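Local coordinates for protein NAD_Gly3P_dh, NAD-dependent glycerol-3-phosphate dehydrogenase (Streptosporangium roseum, PDB 5OCM) that reduces imines to amines with NADPH, and probably shares the NADP-dependent oxidoreductase chemistry of the beta-hydroxyacid dehydrogenase family, at residues Tyr228-His238 and Gln274-Glu284. Sequence-based numbering, arbitrary orientation.
Sequences YPALDATIDTH and QGGLGYAAMIE. With 9RH (2,2,2-trifluoromethyl acetophenone hydrate), chain H; NAP (NADP nicotinamide-adenine-dinucleotide phosphate), chain B.
Gly278 N and Tyr228 O form a nearly straight hydrogen bond of 2.8 Å, one of three backbone bonds joining residues 228-238 to 274-284. The other two take up amides of the first turn of the helix that follows N-cap Thr234: Ile235 N reaches Leu277 O at 2.8 Å, almost head-on to the carbonyl, and Asp236 N takes an in-plane lone pair of Gly275 O at 2.9 Å. Both first-turn amides thus find their acceptors in the type I turn Gln274-Leu277. A water knits in the pocket side, donating to Asp232 OD1 and Ala233 O, accepting from Tyr279 N and meeting His238 NE2 in the imidazole plane. That ring is sandwiched: Tyr279 CD1 lies over one face, and O1 of the trifluoroacetophenone hydrate sits 3.1 Å above the other. Its ND1 bonds Trp178 of the second subunit, while Asp232 O accepts the nicotinamide amide N7N of NADP. At the far end, Ala281 CA packs over the Tyr228 ring, 3.7 Å from its centroid, a CH-pi contact; Tyr228 CG stands anti to its carbonyl carbon (chi1 -44°), which lays the ring along Ala280 and Ala281 and brings Tyr228 OH within 3.4 Å of Ile283 CG2. Cut back to an alanine, Tyr228 would probably leave Ala281 CA and Ile283 CG2 without their aromatic cover. Ile235 CD1 fills the middle, against Gly278 O, Ala281 and Met282. The contact closes one end of the helical C-terminal domain: Met282 rests on helix 257-271, Ala280 and Ile283 on helix 198-225, and Tyr279 meets the second subunit.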
loop_
_atom_site.group_PDB
_atom_site.type_symbol
_atom_site.label_atom_id
_atom_site.label_comp_id
_atom_site.label_asym_id
_atom_site.label_seq_id
_atom_site.Cartn_x
_atom_site.Cartn_y
_atom_site.Cartn_z
ATOM N N TYR A 228 -9.265 6.717 -19.019
ATOM C CA TYR A 228 -9.060 7.087 -17.644
ATOM C C TYR A 228 -9.989 8.206 -17.183
ATOM O O TYR A 228 -9.514 9.230 -16.703
ATOM C CB TYR A 228 -7.584 7.539 -17.507
ATOM C CG TYR A 228 -6.592 6.638 -18.222
ATOM C CD1 TYR A 228 -6.296 5.392 -17.727
ATOM C CD2 TYR A 228 -5.932 7.054 -19.353
ATOM C CE1 TYR A 228 -5.350 4.564 -18.378
ATOM C CE2 TYR A 228 -5.022 6.232 -20.013
ATOM C CZ TYR A 228 -4.756 4.987 -19.525
ATOM O OH TYR A 228 -3.865 4.146 -20.138
ATOM N N PRO A 229 -11.309 7.994 -17.246
ATOM C CA PRO A 229 -12.197 9.067 -16.752
ATOM C C PRO A 229 -12.049 9.255 -15.240
ATOM O O PRO A 229 -11.851 8.310 -14.523
ATOM C CB PRO A 229 -13.609 8.560 -17.128
ATOM C CG PRO A 229 -13.476 7.081 -17.063
ATOM C CD PRO A 229 -12.069 6.828 -17.677
ATOM N N ALA A 230 -12.186 10.494 -14.789
ATOM C CA ALA A 230 -12.084 10.838 -13.377
ATOM C C ALA A 230 -13.410 10.608 -12.694
ATOM O O ALA A 230 -14.174 11.535 -12.503
ATOM C CB ALA A 230 -11.615 12.269 -13.227
ATOM N N LEU A 231 -13.698 9.355 -12.374
ATOM C CA LEU A 231 -14.946 8.990 -11.740
ATOM C C LEU A 231 -14.979 9.360 -10.255
ATOM O O LEU A 231 -16.018 9.564 -9.696
ATOM C CB LEU A 231 -15.274 7.535 -11.915
ATOM C CG LEU A 231 -15.437 7.210 -13.440
ATOM C CD1 LEU A 231 -15.524 5.695 -13.644
ATOM C CD2 LEU A 231 -16.628 7.920 -14.075
ATOM N N ASP A 232 -13.814 9.426 -9.671
ATOM C CA ASP A 232 -13.633 9.763 -8.251
ATOM C C ASP A 232 -13.002 11.116 -8.060
ATOM O O ASP A 232 -13.617 11.991 -7.432
ATOM C CB ASP A 232 -12.884 8.651 -7.441
ATOM C CG ASP A 232 -11.661 8.052 -8.211
ATOM O OD1 ASP A 232 -11.182 8.640 -9.211
ATOM O OD2 ASP A 232 -11.203 6.984 -7.742
ATOM N N ALA A 233 -11.794 11.313 -8.586
ATOM C CA ALA A 233 -11.017 12.521 -8.423
ATOM C C ALA A 233 -10.132 12.708 -9.642
ATOM O O ALA A 233 -9.569 11.732 -10.173
ATOM C CB ALA A 233 -10.144 12.408 -7.178
ATOM N N THR A 234 -9.945 13.946 -10.090
ATOM C CA THR A 234 -9.019 14.259 -11.146
ATOM C C THR A 234 -7.570 14.313 -10.638
ATOM O O THR A 234 -7.286 14.523 -9.425
ATOM C CB THR A 234 -9.328 15.642 -11.765
ATOM O OG1 THR A 234 -9.206 16.644 -10.750
ATOM C CG2 THR A 234 -10.746 15.718 -12.326
ATOM N N ILE A 235 -6.621 14.127 -11.553
ATOM C CA ILE A 235 -5.220 14.347 -11.225
ATOM C C ILE A 235 -4.983 15.773 -10.660
ATOM O O ILE A 235 -4.189 15.960 -9.726
ATOM C CB ILE A 235 -4.319 14.020 -12.391
ATOM C CG1 ILE A 235 -4.324 12.489 -12.587
ATOM C CG2 ILE A 235 -2.881 14.476 -12.127
ATOM C CD1 ILE A 235 -3.605 12.051 -13.874
ATOM N N ASP A 236 -5.693 16.774 -11.196
ATOM C CA ASP A 236 -5.555 18.130 -10.631
ATOM C C ASP A 236 -5.938 18.157 -9.152
ATOM O O ASP A 236 -5.246 18.789 -8.332
ATOM C CB ASP A 236 -6.465 19.145 -11.383
ATOM C CG ASP A 236 -5.957 19.496 -12.771
ATOM O OD1 ASP A 236 -4.726 19.603 -12.961
ATOM O OD2 ASP A 236 -6.828 19.715 -13.634
ATOM N N THR A 237 -6.995 17.459 -8.800
ATOM C CA THR A 237 -7.438 17.402 -7.404
ATOM C C THR A 237 -6.386 16.657 -6.537
ATOM O O THR A 237 -6.026 17.121 -5.425
ATOM C CB THR A 237 -8.820 16.745 -7.313
ATOM O OG1 THR A 237 -9.744 17.566 -7.998
ATOM C CG2 THR A 237 -9.289 16.550 -5.940
ATOM N N HIS A 238 -5.894 15.537 -7.051
ATOM C CA HIS A 238 -4.780 14.857 -6.405
ATOM C C HIS A 238 -3.585 15.786 -6.109
ATOM O O HIS A 238 -3.045 15.798 -4.993
ATOM C CB HIS A 238 -4.274 13.630 -7.232
ATOM C CG HIS A 238 -5.129 12.393 -7.111
ATOM N ND1 HIS A 238 -4.878 11.416 -6.162
ATOM C CD2 HIS A 238 -6.159 11.924 -7.861
ATOM C CE1 HIS A 238 -5.733 10.415 -6.347
ATOM N NE2 HIS A 238 -6.517 10.690 -7.366
ATOM N N GLN A 274 -3.278 16.145 -18.900
ATOM C CA GLN A 274 -4.087 15.058 -18.360
ATOM C C GLN A 274 -4.609 15.332 -16.948
ATOM O O GLN A 274 -5.130 14.460 -16.270
ATOM C CB GLN A 274 -3.303 13.765 -18.404
ATOM C CG GLN A 274 -2.993 13.314 -19.812
ATOM C CD GLN A 274 -2.072 12.091 -19.809
ATOM O OE1 GLN A 274 -1.035 12.093 -19.141
ATOM N NE2 GLN A 274 -2.444 11.046 -20.559
ATOM N N GLY A 275 -4.536 16.594 -16.529
ATOM C CA GLY A 275 -5.092 17.022 -15.263
ATOM C C GLY A 275 -6.519 16.691 -14.986
ATOM O O GLY A 275 -6.911 16.523 -13.811
ATOM N N GLY A 276 -7.363 16.617 -16.062
ATOM C CA GLY A 276 -8.745 16.314 -15.862
ATOM C C GLY A 276 -9.115 14.837 -15.885
ATOM O O GLY A 276 -10.294 14.495 -15.777
ATOM N N LEU A 277 -8.100 13.980 -16.031
ATOM C CA LEU A 277 -8.294 12.532 -16.032
ATOM C C LEU A 277 -8.141 11.960 -14.615
ATOM O O LEU A 277 -7.655 12.641 -13.691
ATOM C CB LEU A 277 -7.307 11.867 -16.967
ATOM C CG LEU A 277 -7.381 12.295 -18.433
ATOM C CD1 LEU A 277 -6.323 11.563 -19.242
ATOM C CD2 LEU A 277 -8.808 12.181 -18.999
ATOM N N GLY A 278 -8.555 10.701 -14.471
ATOM C CA GLY A 278 -8.364 9.986 -13.214
ATOM C C GLY A 278 -6.896 9.577 -13.040
ATOM O O GLY A 278 -6.116 9.538 -13.988
ATOM N N TYR A 279 -6.556 9.187 -11.828
ATOM C CA TYR A 279 -5.191 8.851 -11.461
ATOM C C TYR A 279 -4.636 7.681 -12.259
ATOM O O TYR A 279 -3.414 7.583 -12.459
ATOM C CB TYR A 279 -5.040 8.584 -9.943
ATOM C CG TYR A 279 -3.627 8.736 -9.439
ATOM C CD1 TYR A 279 -3.132 9.977 -9.052
ATOM C CD2 TYR A 279 -2.757 7.652 -9.383
ATOM C CE1 TYR A 279 -1.825 10.133 -8.594
ATOM C CE2 TYR A 279 -1.435 7.782 -8.978
ATOM C CZ TYR A 279 -0.961 9.045 -8.587
ATOM O OH TYR A 279 0.364 9.180 -8.222
ATOM N N ALA A 280 -5.499 6.798 -12.742
ATOM C CA ALA A 280 -5.025 5.671 -13.554
ATOM C C ALA A 280 -4.248 6.072 -14.771
ATOM O O ALA A 280 -3.422 5.305 -15.273
ATOM C CB ALA A 280 -6.198 4.768 -13.900
ATOM N N ALA A 281 -4.485 7.278 -15.299
ATOM C CA ALA A 281 -3.716 7.813 -16.419
ATOM C C ALA A 281 -2.220 7.889 -16.126
ATOM O O ALA A 281 -1.383 7.878 -17.061
ATOM C CB ALA A 281 -4.245 9.157 -16.822
ATOM N N MET A 282 -1.849 7.898 -14.837
ATOM C CA MET A 282 -0.450 7.846 -14.423
ATOM C C MET A 282 0.290 6.623 -14.917
ATOM O O MET A 282 1.531 6.653 -14.973
ATOM C CB MET A 282 -0.344 7.925 -12.902
ATOM C CG MET A 282 -0.698 9.301 -12.374
ATOM S SD MET A 282 0.430 10.607 -12.901
ATOM C CE MET A 282 1.977 9.973 -12.344
ATOM N N ILE A 283 -0.417 5.561 -15.330
ATOM C CA ILE A 283 0.250 4.425 -15.907
ATOM C C ILE A 283 1.205 4.843 -17.028
ATOM O O ILE A 283 2.280 4.219 -17.203
ATOM C CB ILE A 283 -0.782 3.383 -16.488
ATOM C CG1 ILE A 283 -0.114 2.110 -16.956
ATOM C CG2 ILE A 283 -1.631 3.939 -17.628
ATOM C CD1 ILE A 283 0.462 1.323 -15.805
ATOM N N GLU A 284 0.836 5.893 -17.785
ATOM C CA GLU A 284 1.664 6.323 -18.919
ATOM C C GLU A 284 3.048 6.824 -18.458
ATOM O O GLU A 284 4.004 6.736 -19.205
ATOM C CB GLU A 284 0.957 7.396 -19.756
ATOM C CG GLU A 284 -0.370 6.912 -20.337
ATOM C CD GLU A 284 -1.051 7.842 -21.302
ATOM O OE1 GLU A 284 -0.646 8.988 -21.377
ATOM O OE2 GLU A 284 -1.982 7.384 -21.985
HETATM O O1 9RH H . -7.090 13.163 -4.663
HETATM C C1 9RH H . -7.342 13.075 -3.242
HETATM O O2 9RH H . -6.170 13.107 -2.466
HETATM C C2 9RH H . -8.130 11.819 -2.879
HETATM C C3 9RH H . -8.539 10.951 -3.874
HETATM C C4 9RH H . -9.141 9.743 -3.548
HETATM C C5 9RH H . -9.368 9.411 -2.234
HETATM C C6 9RH H . -8.988 10.288 -1.230
HETATM C C7 9RH H . -8.360 11.484 -1.557
HETATM C C8 9RH H . -8.174 14.286 -2.940
HETATM F F1 9RH H . -7.539 15.393 -3.360
HETATM F F2 9RH H . -8.462 14.388 -1.613
HETATM F F3 9RH H . -9.309 14.146 -3.604
HETATM P PA NAP B . -14.324 19.153 -7.554
HETATM O O1A NAP B . -13.165 19.897 -8.235
HETATM O O2A NAP B . -15.128 18.142 -8.329
HETATM O O5B NAP B . -15.267 20.260 -6.753
HETATM C C5B NAP B . -14.652 21.440 -6.279
HETATM C C4B NAP B . -15.808 22.233 -5.657
HETATM O O4B NAP B . -15.234 23.431 -5.120
HETATM C C3B NAP B . -16.936 22.699 -6.595
HETATM O O3B NAP B . -18.132 22.665 -5.816
HETATM C C2B NAP B . -16.514 24.133 -6.957
HETATM O O2B NAP B . -17.542 24.976 -7.381
HETATM C C1B NAP B . -16.023 24.571 -5.595
HETATM N N9A NAP B . -15.194 25.765 -5.651
HETATM C C8A NAP B . -13.974 25.875 -6.201
HETATM N N7A NAP B . -13.563 27.156 -6.083
HETATM C C5A NAP B . -14.556 27.869 -5.472
HETATM C C6A NAP B . -14.762 29.266 -5.086
HETATM N N6A NAP B . -13.761 30.104 -5.334
HETATM N N1A NAP B . -15.931 29.636 -4.550
HETATM C C2A NAP B . -16.894 28.722 -4.327
HETATM N N3A NAP B . -16.788 27.405 -4.688
HETATM C C4A NAP B . -15.661 26.966 -5.265
HETATM O O3 NAP B . -13.598 18.590 -6.285
HETATM P PN NAP B . -14.115 17.378 -5.352
HETATM O O1N NAP B . -13.626 16.048 -5.840
HETATM O O2N NAP B . -15.578 17.550 -5.014
HETATM O O5D NAP B . -13.236 17.730 -4.108
HETATM C C5D NAP B . -13.704 18.589 -3.032
HETATM C C4D NAP B . -12.816 18.573 -1.850
HETATM O O4D NAP B . -12.958 17.270 -1.232
HETATM C C3D NAP B . -11.344 18.740 -2.199
HETATM O O3D NAP B . -10.755 19.436 -1.107
HETATM C C2D NAP B . -10.768 17.316 -2.241
HETATM O O2D NAP B . -9.323 17.271 -2.070
HETATM C C1D NAP B . -11.642 16.644 -1.209
HETATM N N1N NAP B . -11.757 15.165 -1.391
HETATM C C2N NAP B . -12.099 14.663 -2.580
HETATM C C3N NAP B . -12.199 13.304 -2.819
HETATM C C7N NAP B . -12.563 12.689 -4.149
HETATM O O7N NAP B . -12.276 11.466 -4.298
HETATM N N7N NAP B . -13.144 13.457 -5.075
HETATM C C4N NAP B . -11.844 12.447 -1.774
HETATM C C5N NAP B . -11.491 12.980 -0.499
HETATM C C6N NAP B . -11.408 14.362 -0.319
HETATM P P2B NAP B . -17.924 25.078 -8.942
HETATM O O1X NAP B . -18.736 23.861 -9.282
HETATM O O2X NAP B . -18.609 26.375 -8.993
HETATM O O3X NAP B . -16.622 25.041 -9.672
HETATM O O HOH W 1 -2.554 4.938 -22.008
HETATM O O HOH W 2 -12.142 12.683 -16.801
HETATM O O HOH W 3 -8.190 9.440 -9.334
#